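PDB 3TZU: glycine cleavage system H protein 1 from Mycobacterium marinum, which probably shuttles the methylamine group of glycine from the P protein to the T protein of the glycine cleavage system on a covalently bound lipoyl arm. Local coordinates for residues D19-D24 with V38-V43; E46-L51 with T75-D80; E67-V72 with L81-S86. All coordinates share one frame; numbering follows the deposited sequence. Where two conformers were deposited one is given.

The three contacts lie within one H-protein fold, centres 11 to 16 Å apart. Interaction 1 comes first along the chain and pairs two strands of the five-stranded antiparallel sheet. Its second segment runs into helix 42-48, whose C-terminal end meets the hairpin turn in interaction 2; Ile40 CD1 and Leu48 CD1 touch at 4.1 Å. Interactions 2 and 3 have alternating segments and share strand 77-82: one holds its start beside the turn with the predicted lipoyl-lysine, Lys76, the other pairs its far end with strand 68-74. Glu21 OE2 bonds Ile82 N, linking interactions 1 and 3. The five-stranded sheet and helix thus back the three-stranded sheet's hairpin; interactions 1 and 2 reach the second subunit.

Interaction 1 of 3, residues D19-D24 with V38-V43; sequences DHEWID and VGITSV. With EDO (1,2-ethanediol), chain G.
The indole of Trp22 lies over the backbone of Gly39: Gly39 N sits 3.4 Å above the ring plane near its centre, and Gly39 CA makes a CH-pi contact 3.7 Å from the centroid of the five-membered ring. The Val38 carbonyl carbon covers the same face toward its rim. At the edge, the single N-H of Trp22 NE1 is shared weakly between Ile40 O (3.0 Å, 122°) and Pro107 O. Arg14 adds a cation-pi contact. Trp22 CG stands between its own N and carbonyl carbon (chi1 55°), which folds the indole back over the neighbouring strand, where Gly39 leaves room. The His20 ring meets Val43 CG1 obliquely. Strands 21-23 and 36-40, neighbours in the five-stranded sheet, run antiparallel: Trp22 and Gly39 exchange two backbone bonds, and Thr41 N reaches His20 O at 3.0 Å. On the face of Ile23 and Val38, Ile23 CD1 lies 4.0 Å from Val38 CG2. Thr41 OG1 caps helix 42-48 through Ala44 N and bonds Tyr130 OH. Tyr130 OH also bonds His20 ND1, while His20 NE2 bonds Glu46 O of the second subunit; both imidazole nitrogens are engaged, which fixes the ring's rotation and ties this buried strand pair to the dimer interface.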
ATOM      1  N   ASP A  19       3.412  -1.255  10.046  1.00 24.34           N
ATOM      2  CA  ASP A  19       2.519  -1.915   9.078  1.00 24.45           C
ATOM      3  C   ASP A  19       1.218  -1.143   8.753  1.00 23.31           C
ATOM      4  O   ASP A  19       0.285  -1.714   8.179  1.00 22.95           O
ATOM      5  CB  ASP A  19       2.222  -3.336   9.549  1.00 25.50           C
ATOM      6  CG  ASP A  19       3.487  -4.209   9.578  1.00 28.03           C
ATOM      7  OD1 ASP A  19       4.445  -3.955   8.821  1.00 28.75           O
ATOM      8  OD2 ASP A  19       3.539  -5.156  10.361  1.00 31.81           O
ATOM      9  N   HIS A  20       1.181   0.148   9.099  1.00 22.10           N
ATOM     10  CA  HIS A  20       0.103   1.062   8.704  1.00 21.40           C
ATOM     11  C   HIS A  20      -1.226   0.836   9.374  1.00 20.83           C
ATOM     12  O   HIS A  20      -2.284   1.031   8.771  1.00 20.49           O
ATOM     13  CB  HIS A  20      -0.050   1.105   7.187  1.00 21.25           C
ATOM     14  CG  HIS A  20       1.218   1.430   6.474  1.00 21.05           C
ATOM     15  ND1 HIS A  20       1.799   2.619   6.576  1.00 21.91           N
ATOM     16  CD2 HIS A  20       2.059   0.641   5.692  1.00 21.06           C
ATOM     17  CE1 HIS A  20       2.948   2.614   5.868  1.00 22.24           C
ATOM     18  NE2 HIS A  20       3.095   1.398   5.328  1.00 21.67           N
ATOM     19  N   GLU A  21      -1.160   0.459  10.649  1.00 20.96           N
ATOM     20  CA  GLU A  21      -2.301   0.415  11.518  1.00 21.33           C
ATOM     21  C   GLU A  21      -2.162   1.419  12.624  1.00 21.40           C
ATOM     22  O   GLU A  21      -1.084   1.942  12.858  1.00 21.43           O
ATOM     23  CB  GLU A  21      -2.472  -0.987  12.078  1.00 21.90           C
ATOM     24  CG  GLU A  21      -2.774  -1.947  10.954  1.00 22.17           C
ATOM     25  CD  GLU A  21      -3.127  -3.351  11.364  1.00 22.62           C
ATOM     26  OE1 GLU A  21      -3.725  -3.579  12.422  1.00 23.09           O
ATOM     27  OE2 GLU A  21      -2.833  -4.252  10.555  1.00 24.26           O
ATOM     28  N   TRP A  22      -3.278   1.687  13.285  1.00 21.52           N
ATOM     29  CA  TRP A  22      -3.292   2.445  14.521  1.00 22.61           C
ATOM     30  C   TRP A  22      -3.966   1.658  15.603  1.00 23.46           C
ATOM     31  O   TRP A  22      -4.757   0.781  15.318  1.00 23.56           O
ATOM     32  CB  TRP A  22      -3.964   3.822  14.347  1.00 22.99           C
ATOM     33  CG  TRP A  22      -5.356   3.787  13.785  1.00 23.04           C
ATOM     34  CD1 TRP A  22      -5.736   3.928  12.438  1.00 22.58           C
ATOM     35  CD2 TRP A  22      -6.622   3.574  14.519  1.00 24.04           C
ATOM     36  NE1 TRP A  22      -7.091   3.827  12.303  1.00 23.33           N
ATOM     37  CE2 TRP A  22      -7.688   3.614  13.512  1.00 24.07           C
ATOM     38  CE3 TRP A  22      -6.961   3.385  15.848  1.00 24.92           C
ATOM     39  CZ2 TRP A  22      -9.020   3.470  13.852  1.00 25.36           C
ATOM     40  CZ3 TRP A  22      -8.312   3.216  16.177  1.00 26.19           C
ATOM     41  CH2 TRP A  22      -9.316   3.269  15.211  1.00 26.44           C
ATOM     42  N   ILE A  23      -3.656   1.977  16.852  1.00 24.66           N
ATOM     43  CA  ILE A  23      -4.345   1.423  18.028  1.00 26.11           C
ATOM     44  C   ILE A  23      -4.546   2.607  18.981  1.00 28.42           C
ATOM     45  O   ILE A  23      -3.650   3.446  19.131  1.00 27.92           O
ATOM     46  CB  ILE A  23      -3.541   0.271  18.689  1.00 25.57           C
ATOM     47  CG1 ILE A  23      -4.296  -0.304  19.884  1.00 26.95           C
ATOM     48  CG2 ILE A  23      -2.156   0.728  19.114  1.00 25.46           C
ATOM     49  CD1 ILE A  23      -3.894  -1.721  20.279  1.00 26.66           C
ATOM     50  N   ASP A  24      -5.732   2.690  19.585  1.00 30.77           N
ATOM     51  CA  ASP A  24      -6.083   3.816  20.452  1.00 33.46           C
ATOM     52  C   ASP A  24      -5.517   3.671  21.844  1.00 34.39           C
ATOM     53  O   ASP A  24      -6.251   3.571  22.789  1.00 35.76           O
ATOM     54  CB  ASP A  24      -7.623   3.990  20.556  1.00 35.43           C
ATOM     55  CG  ASP A  24      -8.189   4.774  19.403  1.00 35.31           C
ATOM     56  OD1 ASP A  24      -7.413   5.565  18.802  1.00 35.75           O
ATOM     57  OD2 ASP A  24      -9.378   4.618  19.082  1.00 35.84           O
ATOM     58  N   VAL A  38      -8.694  -0.657  16.988  1.00 26.23           N
ATOM     59  CA  VAL A  38      -7.595  -0.745  16.055  1.00 24.12           C
ATOM     60  C   VAL A  38      -8.177  -0.462  14.683  1.00 23.41           C
ATOM     61  O   VAL A  38      -9.345  -0.819  14.446  1.00 24.49           O
ATOM     62  CB  VAL A  38      -6.998  -2.162  15.989  1.00 23.35           C
ATOM     63  CG1 VAL A  38      -5.977  -2.263  14.831  1.00 21.96           C
ATOM     64  CG2 VAL A  38      -6.405  -2.573  17.319  1.00 24.00           C
ATOM     65  N   GLY A  39      -7.381   0.161  13.805  1.00 21.80           N
ATOM     66  CA  GLY A  39      -7.773   0.412  12.419  1.00 21.17           C
ATOM     67  C   GLY A  39      -6.583   0.608  11.493  1.00 19.75           C
ATOM     68  O   GLY A  39      -5.425   0.408  11.888  1.00 19.13           O
ATOM     69  N   ILE A  40      -6.859   1.005  10.250  1.00 19.50           N
ATOM     70  CA  ILE A  40      -5.782   1.272   9.274  1.00 18.39           C
ATOM     71  C   ILE A  40      -5.604   2.783   9.102  1.00 19.11           C
ATOM     72  O   ILE A  40      -6.512   3.553   9.354  1.00 20.28           O
ATOM     73  CB  ILE A  40      -5.991   0.570   7.938  1.00 17.81           C
ATOM     74  CG1 ILE A  40      -7.226   1.091   7.186  1.00 18.63           C
ATOM     75  CG2 ILE A  40      -6.095  -0.947   8.121  1.00 17.28           C
ATOM     76  CD1 ILE A  40      -7.261   0.657   5.728  1.00 18.24           C
ATOM     77  N   THR A  41      -4.418   3.204   8.711  1.00 18.68           N
ATOM     78  CA  THR A  41      -4.126   4.624   8.572  1.00 19.55           C
ATOM     79  C   THR A  41      -4.608   5.180   7.227  1.00 20.39           C
ATOM     80  O   THR A  41      -5.051   4.440   6.328  1.00 20.09           O
ATOM     81  CB  THR A  41      -2.622   4.880   8.689  1.00 19.28           C
ATOM     82  OG1 THR A  41      -1.972   4.298   7.548  1.00 18.57           O
ATOM     83  CG2 THR A  41      -2.058   4.263  10.036  1.00 18.65           C
ATOM     84  N   SER A  42      -4.560   6.503   7.121  1.00 21.49           N
ATOM     85  CA  SER A  42      -4.899   7.184   5.916  1.00 22.39           C
ATOM     86  C   SER A  42      -3.908   6.826   4.834  1.00 21.84           C
ATOM     87  O   SER A  42      -4.257   6.809   3.671  1.00 22.61           O
ATOM     88  CB  SER A  42      -4.892   8.701   6.139  1.00 24.02           C
ATOM     89  OG  SER A  42      -3.750   9.077   6.890  1.00 24.06           O
ATOM     90  N   VAL A  43      -2.674   6.554   5.212  1.00 21.20           N
ATOM     91  CA  VAL A  43      -1.656   6.168   4.266  1.00 20.87           C
ATOM     92  C   VAL A  43      -2.004   4.802   3.720  1.00 19.93           C
ATOM     93  O   VAL A  43      -1.822   4.547   2.550  1.00 19.70           O
ATOM     94  CB  VAL A  43      -0.260   6.141   4.927  1.00 20.85           C
ATOM     95  CG1 VAL A  43       0.788   5.597   3.943  1.00 20.51           C
ATOM     96  CG2 VAL A  43       0.114   7.543   5.438  1.00 21.80           C
TER
HETATM   97  C1  EDO G 136      -2.453  -2.616   6.794  1.00 43.15           C
HETATM   98  O1  EDO G 136      -3.313  -2.921   5.678  1.00 44.53           O
HETATM   99  C2  EDO G 136      -2.478  -3.788   7.764  1.00 43.01           C
HETATM  100  O2  EDO G 136      -1.193  -4.108   8.349  1.00 45.49           O

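Interaction 2 of 3, residues E46-L51 with T75-D80; sequences EALGDL and TKTVSD. With EDO (1,2-ethanediol), chain F.
Leu48, in the last turn of helix 42-48, meets Thr77 at the start of the second strand of the lipoyl hairpin, whose turn carries Lys76. This lysine is the predicted lipoyl attachment site and is unmodified here. The Leu48 and Thr77 side chains cross at about a right angle: Leu48 CD2 comes 3.8 Å from Thr77 CG2, and the same methyl also lies 4.1 Å from Ser79 CB. No direct hydrogen bond joins the two segments. Instead Ser74 OG mediates, bonding Leu48 O on the helix side and Lys76 N in the turn. Lys76 leans back over the helix end because its CG lies between its own N and carbonyl carbon (chi1 68°). Its chain then runs extended before bending at the tip, and CE rests 3.6 Å from Leu48 O, with Ala47 O at a similar distance. Gly49, with a phi of 91°, lets the chain turn away just after the helix. The Thr77 and Ser79 hydroxyls hydrogen-bond to Ser79 and Thr77 of the second subunit, respectively, where the two strands pair antiparallel and extend the sheet. At the helix end a 1,2-ethanediol, probably from the crystallisation liquor, donates its O2 to Ala47 O at 3.1 Å.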
ATOM      1  N   GLU A  46      -4.710   5.218   1.050  1.00 24.09           N
ATOM      2  CA  GLU A  46      -4.218   5.718  -0.247  0.70 25.32           C
ATOM      3  C   GLU A  46      -3.339   4.691  -0.951  1.00 24.67           C
ATOM      4  O   GLU A  46      -3.378   4.589  -2.177  1.00 26.10           O
ATOM      5  CB  GLU A  46      -3.533   7.075  -0.118  0.70 26.60           C
ATOM      6  CG  GLU A  46      -4.371   8.210  -0.703  0.70 28.52           C
ATOM      7  CD  GLU A  46      -4.258   8.323  -2.219  0.70 29.75           C
ATOM      8  OE1 GLU A  46      -5.117   9.003  -2.815  0.70 31.69           O
ATOM      9  OE2 GLU A  46      -3.312   7.759  -2.823  0.70 29.40           O
ATOM     10  N   ALA A  47      -2.608   3.896  -0.197  1.00 23.49           N
ATOM     11  CA  ALA A  47      -1.883   2.763  -0.741  1.00 23.72           C
ATOM     12  C   ALA A  47      -2.840   1.760  -1.475  1.00 24.07           C
ATOM     13  O   ALA A  47      -2.616   1.416  -2.624  1.00 24.38           O
ATOM     14  CB  ALA A  47      -1.106   2.050   0.374  1.00 22.42           C
ATOM     15  N   LEU A  48      -3.923   1.370  -0.816  1.00 23.76           N
ATOM     16  CA  LEU A  48      -4.785   0.275  -1.275  1.00 24.04           C
ATOM     17  C   LEU A  48      -5.689   0.616  -2.473  1.00 25.16           C
ATOM     18  O   LEU A  48      -5.916  -0.208  -3.361  1.00 24.13           O
ATOM     19  CB  LEU A  48      -5.656  -0.186  -0.077  1.00 23.38           C
ATOM     20  CG  LEU A  48      -4.855  -0.977   0.972  1.00 22.76           C
ATOM     21  CD1 LEU A  48      -5.309  -0.697   2.407  1.00 22.66           C
ATOM     22  CD2 LEU A  48      -4.961  -2.463   0.630  1.00 22.59           C
ATOM     23  N   GLY A  49      -6.227   1.831  -2.455  1.00 26.65           N
ATOM     24  CA  GLY A  49      -7.277   2.231  -3.391  1.00 28.54           C
ATOM     25  C   GLY A  49      -8.661   1.960  -2.836  1.00 29.09           C
ATOM     26  O   GLY A  49      -8.877   1.961  -1.638  1.00 29.24           O
ATOM     27  N   ASP A  50      -9.605   1.719  -3.727  1.00 30.70           N
ATOM     28  CA  ASP A  50     -10.999   1.503  -3.349  1.00 31.11           C
ATOM     29  C   ASP A  50     -11.155   0.158  -2.661  1.00 29.03           C
ATOM     30  O   ASP A  50     -10.907  -0.879  -3.255  1.00 28.03           O
ATOM     31  CB  ASP A  50     -11.872   1.567  -4.611  1.00 33.60           C
ATOM     32  CG  ASP A  50     -11.818   2.946  -5.287  1.00 36.68           C
ATOM     33  OD1 ASP A  50     -11.897   3.997  -4.567  1.00 36.82           O
ATOM     34  OD2 ASP A  50     -11.688   2.964  -6.544  1.00 38.91           O
ATOM     35  N   LEU A  51     -11.530   0.179  -1.396  1.00 28.34           N
ATOM     36  CA  LEU A  51     -11.713  -1.044  -0.630  1.00 27.25           C
ATOM     37  C   LEU A  51     -12.981  -1.844  -1.050  1.00 27.52           C
ATOM     38  O   LEU A  51     -14.064  -1.273  -1.185  1.00 28.22           O
ATOM     39  CB  LEU A  51     -11.786  -0.694   0.840  1.00 27.68           C
ATOM     40  CG  LEU A  51     -10.502  -0.069   1.413  1.00 27.54           C
ATOM     41  CD1 LEU A  51     -10.570   0.053   2.934  1.00 27.55           C
ATOM     42  CD2 LEU A  51      -9.258  -0.876   1.058  1.00 26.87           C
ATOM     43  N   THR A  75      -9.633  -3.542  -5.205  1.00 23.31           N
ATOM     44  CA  THR A  75      -9.651  -4.175  -6.509  1.00 24.52           C
ATOM     45  C   THR A  75      -8.247  -4.582  -6.975  1.00 24.26           C
ATOM     46  O   THR A  75      -8.135  -5.416  -7.825  1.00 24.90           O
ATOM     47  CB  THR A  75     -10.303  -3.274  -7.582  1.00 26.42           C
ATOM     48  OG1 THR A  75      -9.661  -1.996  -7.570  1.00 26.62           O
ATOM     49  CG2 THR A  75     -11.793  -3.086  -7.300  1.00 27.40           C
ATOM     50  N   LYS A  76      -7.180  -4.032  -6.414  1.00 23.97           N
ATOM     51  CA  LYS A  76      -5.824  -4.357  -6.891  1.00 24.65           C
ATOM     52  C   LYS A  76      -4.872  -4.948  -5.836  1.00 23.03           C
ATOM     53  O   LYS A  76      -3.824  -5.435  -6.189  1.00 23.12           O
ATOM     54  CB  LYS A  76      -5.184  -3.102  -7.474  1.00 26.70           C
ATOM     55  CG  LYS A  76      -4.879  -2.041  -6.415  1.00 27.32           C
ATOM     56  CD  LYS A  76      -4.028  -0.875  -6.950  1.00 29.92           C
ATOM     57  CE  LYS A  76      -3.305  -0.109  -5.797  1.00 30.02           C
ATOM     58  NZ  LYS A  76      -1.807  -0.191  -5.933  1.00 31.17           N
ATOM     59  N   THR A  77      -5.258  -4.935  -4.569  1.00 21.52           N
ATOM     60  CA  THR A  77      -4.356  -5.287  -3.490  1.00 20.71           C
ATOM     61  C   THR A  77      -5.064  -6.049  -2.361  1.00 19.94           C
ATOM     62  O   THR A  77      -6.211  -5.725  -1.975  1.00 19.35           O
ATOM     63  CB  THR A  77      -3.718  -4.031  -2.849  1.00 20.36           C
ATOM     64  OG1 THR A  77      -3.058  -3.286  -3.865  1.00 21.09           O
ATOM     65  CG2 THR A  77      -2.676  -4.417  -1.730  1.00 19.37           C
ATOM     66  N   VAL A  78      -4.375  -7.083  -1.889  1.00 19.56           N
ATOM     67  CA  VAL A  78      -4.789  -7.885  -0.747  1.00 19.70           C
ATOM     68  C   VAL A  78      -3.686  -7.701   0.285  1.00 19.65           C
ATOM     69  O   VAL A  78      -2.517  -7.970   0.009  1.00 19.02           O
ATOM     70  CB  VAL A  78      -4.883  -9.398  -1.079  1.00 20.05           C
ATOM     71  CG1 VAL A  78      -5.297 -10.195   0.143  1.00 20.04           C
ATOM     72  CG2 VAL A  78      -5.826  -9.636  -2.225  1.00 20.97           C
ATOM     73  N   SER A  79      -4.066  -7.257   1.470  1.00 20.42           N
ATOM     74  CA  SER A  79      -3.095  -6.926   2.484  1.00 21.29           C
ATOM     75  C   SER A  79      -3.494  -7.446   3.859  1.00 21.77           C
ATOM     76  O   SER A  79      -4.613  -7.219   4.340  1.00 21.44           O
ATOM     77  CB  SER A  79      -2.938  -5.427   2.536  1.00 22.32           C
ATOM     78  OG  SER A  79      -1.752  -5.107   3.234  1.00 24.06           O
ATOM     79  N   ASP A  80      -2.559  -8.140   4.495  1.00 22.54           N
ATOM     80  CA  ASP A  80      -2.785  -8.705   5.826  1.00 23.36           C
ATOM     81  C   ASP A  80      -2.835  -7.657   6.932  1.00 23.40           C
ATOM     82  O   ASP A  80      -2.017  -6.752   6.973  1.00 23.14           O
ATOM     83  CB  ASP A  80      -1.729  -9.733   6.163  1.00 24.25           C
ATOM     84  CG  ASP A  80      -1.872 -10.984   5.356  1.00 25.16           C
ATOM     85  OD1 ASP A  80      -2.930 -11.182   4.735  1.00 26.10           O
ATOM     86  OD2 ASP A  80      -0.904 -11.772   5.317  1.00 27.45           O
TER
HETATM   87  C1  EDO F 135       1.006  -0.057  -3.728  1.00 43.33           C
HETATM   88  O1  EDO F 135       0.390  -0.303  -5.005  1.00 43.33           O
HETATM   89  C2  EDO F 135       0.458  -1.044  -2.704  1.00 42.56           C
HETATM   90  O2  EDO F 135      -0.940  -1.183  -2.959  1.00 42.35           O

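Interaction 3 of 3, residues E67-V72 with L81-S86. With ACT (acetate ion), chain E.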
ATOM      1  N   GLU A  67       1.126 -10.838  14.515  1.00 31.19           N
ATOM      2  CA  GLU A  67       0.567 -11.947  13.750  1.00 33.13           C
ATOM      3  C   GLU A  67      -0.562 -11.444  12.865  1.00 32.49           C
ATOM      4  O   GLU A  67      -1.309 -10.545  13.213  1.00 32.00           O
ATOM      5  CB  GLU A  67       0.076 -13.062  14.689  1.00 35.19           C
ATOM      6  CG  GLU A  67      -0.893 -14.091  14.060  1.00 36.35           C
ATOM      7  CD  GLU A  67      -1.630 -14.924  15.124  1.00 38.89           C
ATOM      8  OE1 GLU A  67      -0.924 -15.441  16.056  1.00 39.55           O
ATOM      9  OE2 GLU A  67      -2.903 -15.030  15.033  1.00 37.20           O
ATOM     10  N   SER A  68      -0.669 -12.041  11.701  1.00 34.67           N
ATOM     11  CA  SER A  68      -1.704 -11.713  10.745  1.00 35.21           C
ATOM     12  C   SER A  68      -3.052 -12.158  11.286  1.00 36.65           C
ATOM     13  O   SER A  68      -3.220 -13.323  11.589  1.00 38.27           O
ATOM     14  CB  SER A  68      -1.397 -12.443   9.451  1.00 36.07           C
ATOM     15  OG  SER A  68      -2.195 -11.917   8.429  1.00 38.51           O
ATOM     16  N   CYS A  69      -3.998 -11.242  11.449  1.00 37.30           N
ATOM     17  CA  CYS A  69      -5.280 -11.601  12.051  1.00 38.46           C
ATOM     18  C   CYS A  69      -6.457 -11.234  11.173  1.00 36.04           C
ATOM     19  O   CYS A  69      -7.582 -11.243  11.644  1.00 41.58           O
ATOM     20  CB  CYS A  69      -5.452 -10.982  13.473  1.00 41.02           C
ATOM     21  SG  CYS A  69      -5.734  -9.179  13.596  1.00 43.51           S
ATOM     22  N   GLY A  70      -6.225 -10.953   9.903  1.00 32.69           N
ATOM     23  CA  GLY A  70      -7.310 -10.674   8.953  1.00 29.62           C
ATOM     24  C   GLY A  70      -6.778 -10.031   7.690  1.00 26.75           C
ATOM     25  O   GLY A  70      -5.580 -10.136   7.407  1.00 24.54           O
ATOM     26  N   GLU A  71      -7.665  -9.382   6.923  1.00 25.25           N
ATOM     27  CA  GLU A  71      -7.263  -8.680   5.696  1.00 23.83           C
ATOM     28  C   GLU A  71      -8.165  -7.514   5.258  1.00 22.11           C
ATOM     29  O   GLU A  71      -9.351  -7.468   5.559  1.00 22.29           O
ATOM     30  CB  GLU A  71      -7.049  -9.666   4.511  1.00 24.85           C
ATOM     31  CG  GLU A  71      -8.272 -10.364   3.995  1.00 26.36           C
ATOM     32  CD  GLU A  71      -8.061 -11.099   2.660  1.00 27.56           C
ATOM     33  OE1 GLU A  71      -7.278 -12.094   2.668  1.00 28.67           O
ATOM     34  OE2 GLU A  71      -8.717 -10.719   1.616  1.00 26.36           O
ATOM     35  N   VAL A  72      -7.548  -6.562   4.567  1.00 20.10           N
ATOM     36  CA  VAL A  72      -8.250  -5.542   3.820  1.00 19.68           C
ATOM     37  C   VAL A  72      -7.888  -5.707   2.373  1.00 18.96           C
ATOM     38  O   VAL A  72      -6.755  -6.005   2.040  1.00 18.60           O
ATOM     39  CB  VAL A  72      -7.919  -4.125   4.326  1.00 19.40           C
ATOM     40  CG1 VAL A  72      -8.498  -3.952   5.734  1.00 20.11           C
ATOM     41  CG2 VAL A  72      -6.409  -3.902   4.340  1.00 18.51           C
ATOM     42  N   LEU A  81      -3.826  -7.799   7.811  1.00 23.88           N
ATOM     43  CA  LEU A  81      -3.885  -7.037   9.018  1.00 24.92           C
ATOM     44  C   LEU A  81      -2.878  -7.699   9.974  1.00 25.25           C
ATOM     45  O   LEU A  81      -2.831  -8.904  10.075  1.00 28.26           O
ATOM     46  CB  LEU A  81      -5.330  -7.001   9.537  1.00 25.93           C
ATOM     47  CG  LEU A  81      -6.275  -6.193   8.614  1.00 26.42           C
ATOM     48  CD1 LEU A  81      -7.736  -6.221   9.078  1.00 27.41           C
ATOM     49  CD2 LEU A  81      -5.797  -4.743   8.475  1.00 26.18           C
ATOM     50  N   ILE A  82      -2.012  -6.913  10.585  1.00 24.50           N
ATOM     51  CA  ILE A  82      -0.986  -7.401  11.501  1.00 24.42           C
ATOM     52  C   ILE A  82      -1.336  -6.755  12.844  1.00 23.78           C
ATOM     53  O   ILE A  82      -1.329  -5.542  12.957  1.00 23.35           O
ATOM     54  CB  ILE A  82       0.437  -6.968  11.070  1.00 24.51           C
ATOM     55  CG1 ILE A  82       0.714  -7.362   9.618  1.00 24.37           C
ATOM     56  CG2 ILE A  82       1.488  -7.592  11.970  1.00 25.60           C
ATOM     57  CD1 ILE A  82       0.725  -8.855   9.378  1.00 24.98           C
ATOM     58  N   ALA A  83      -1.678  -7.585  13.822  1.00 23.62           N
ATOM     59  CA  ALA A  83      -2.129  -7.157  15.145  1.00 24.00           C
ATOM     60  C   ALA A  83      -1.103  -6.247  15.828  1.00 23.67           C
ATOM     61  O   ALA A  83       0.033  -6.647  16.022  1.00 23.84           O
ATOM     62  CB  ALA A  83      -2.385  -8.389  16.017  1.00 24.83           C
ATOM     63  N   PRO A  84      -1.489  -5.014  16.165  1.00 23.41           N
ATOM     64  CA  PRO A  84      -0.574  -4.168  16.921  1.00 24.03           C
ATOM     65  C   PRO A  84      -0.401  -4.629  18.382  1.00 25.33           C
ATOM     66  O   PRO A  84       0.562  -4.226  19.044  1.00 25.11           O
ATOM     67  CB  PRO A  84      -1.262  -2.792  16.895  1.00 23.88           C
ATOM     68  CG  PRO A  84      -2.178  -2.845  15.743  1.00 23.11           C
ATOM     69  CD  PRO A  84      -2.653  -4.256  15.690  1.00 23.16           C
ATOM     70  N   ALA A  85      -1.330  -5.473  18.853  1.00 26.32           N
ATOM     71  CA  ALA A  85      -1.401  -5.861  20.273  1.00 28.04           C
ATOM     72  C   ALA A  85      -1.861  -7.305  20.401  1.00 29.03           C
ATOM     73  O   ALA A  85      -2.648  -7.789  19.595  1.00 28.68           O
ATOM     74  CB  ALA A  85      -2.346  -4.923  21.022  1.00 28.33           C
ATOM     75  N   SER A  86      -1.321  -8.002  21.393  1.00 31.08           N
ATOM     76  CA  SER A  86      -1.836  -9.304  21.811  1.00 32.58           C
ATOM     77  C   SER A  86      -3.081  -9.093  22.689  1.00 33.81           C
ATOM     78  O   SER A  86      -3.152  -8.120  23.436  1.00 34.25           O
ATOM     79  CB  SER A  86      -0.783 -10.061  22.624  1.00 34.38           C
ATOM     80  OG  SER A  86       0.436 -10.197  21.913  1.00 34.25           O
TER
HETATM   81  C   ACT E 134       1.505 -13.427  22.636  1.00 46.36           C
HETATM   82  O   ACT E 134       0.303 -13.571  22.952  1.00 45.67           O
HETATM   83  OXT ACT E 134       1.933 -12.305  22.363  1.00 49.73           O
HETATM   84  CH3 ACT E 134       2.458 -14.581  22.587  1.00 44.18           C
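Glu67-Val72 and Leu81-Ala83 pair antiparallel: Ala83 N bonds Glu67 O at 3.0 Å, Cys69 N reaches Leu81 O, and Leu81 N returns a bond to Gly70 O at 2.9 Å. Cys69 and Gly70 together face the single residue Leu81, a beta bulge in which Cys69 has turned to a near-helical psi of 16°. On one face Ser68 lies beside Ile82, whose CD1 ends 4.0 Å from Ser68 CA; Ser68 OG adds only a weak bond to Leu81 O. Leu81 goes to the other face. With CG anti to its carbonyl carbon (chi1 -68°), its branches spread along the partner strand, CD1 to the Glu71 backbone N and CD2 to Val72 CG1 at 3.9 Å. The Val72 and Leu81 side chains cross at about a right angle. Glu21 also packs on Leu81. Cys69 SG sits 4.2 Å from Ala83 CB. At the far end Ser86 OG donates to OXT of an acetate, probably from the crystallisation liquor, at 2.6 Å, and receives Ala65 N. The pairing closes the open end of the antiparallel hairpin 68-82, the element that in lipoyl domains presents the modified lysine at its turn.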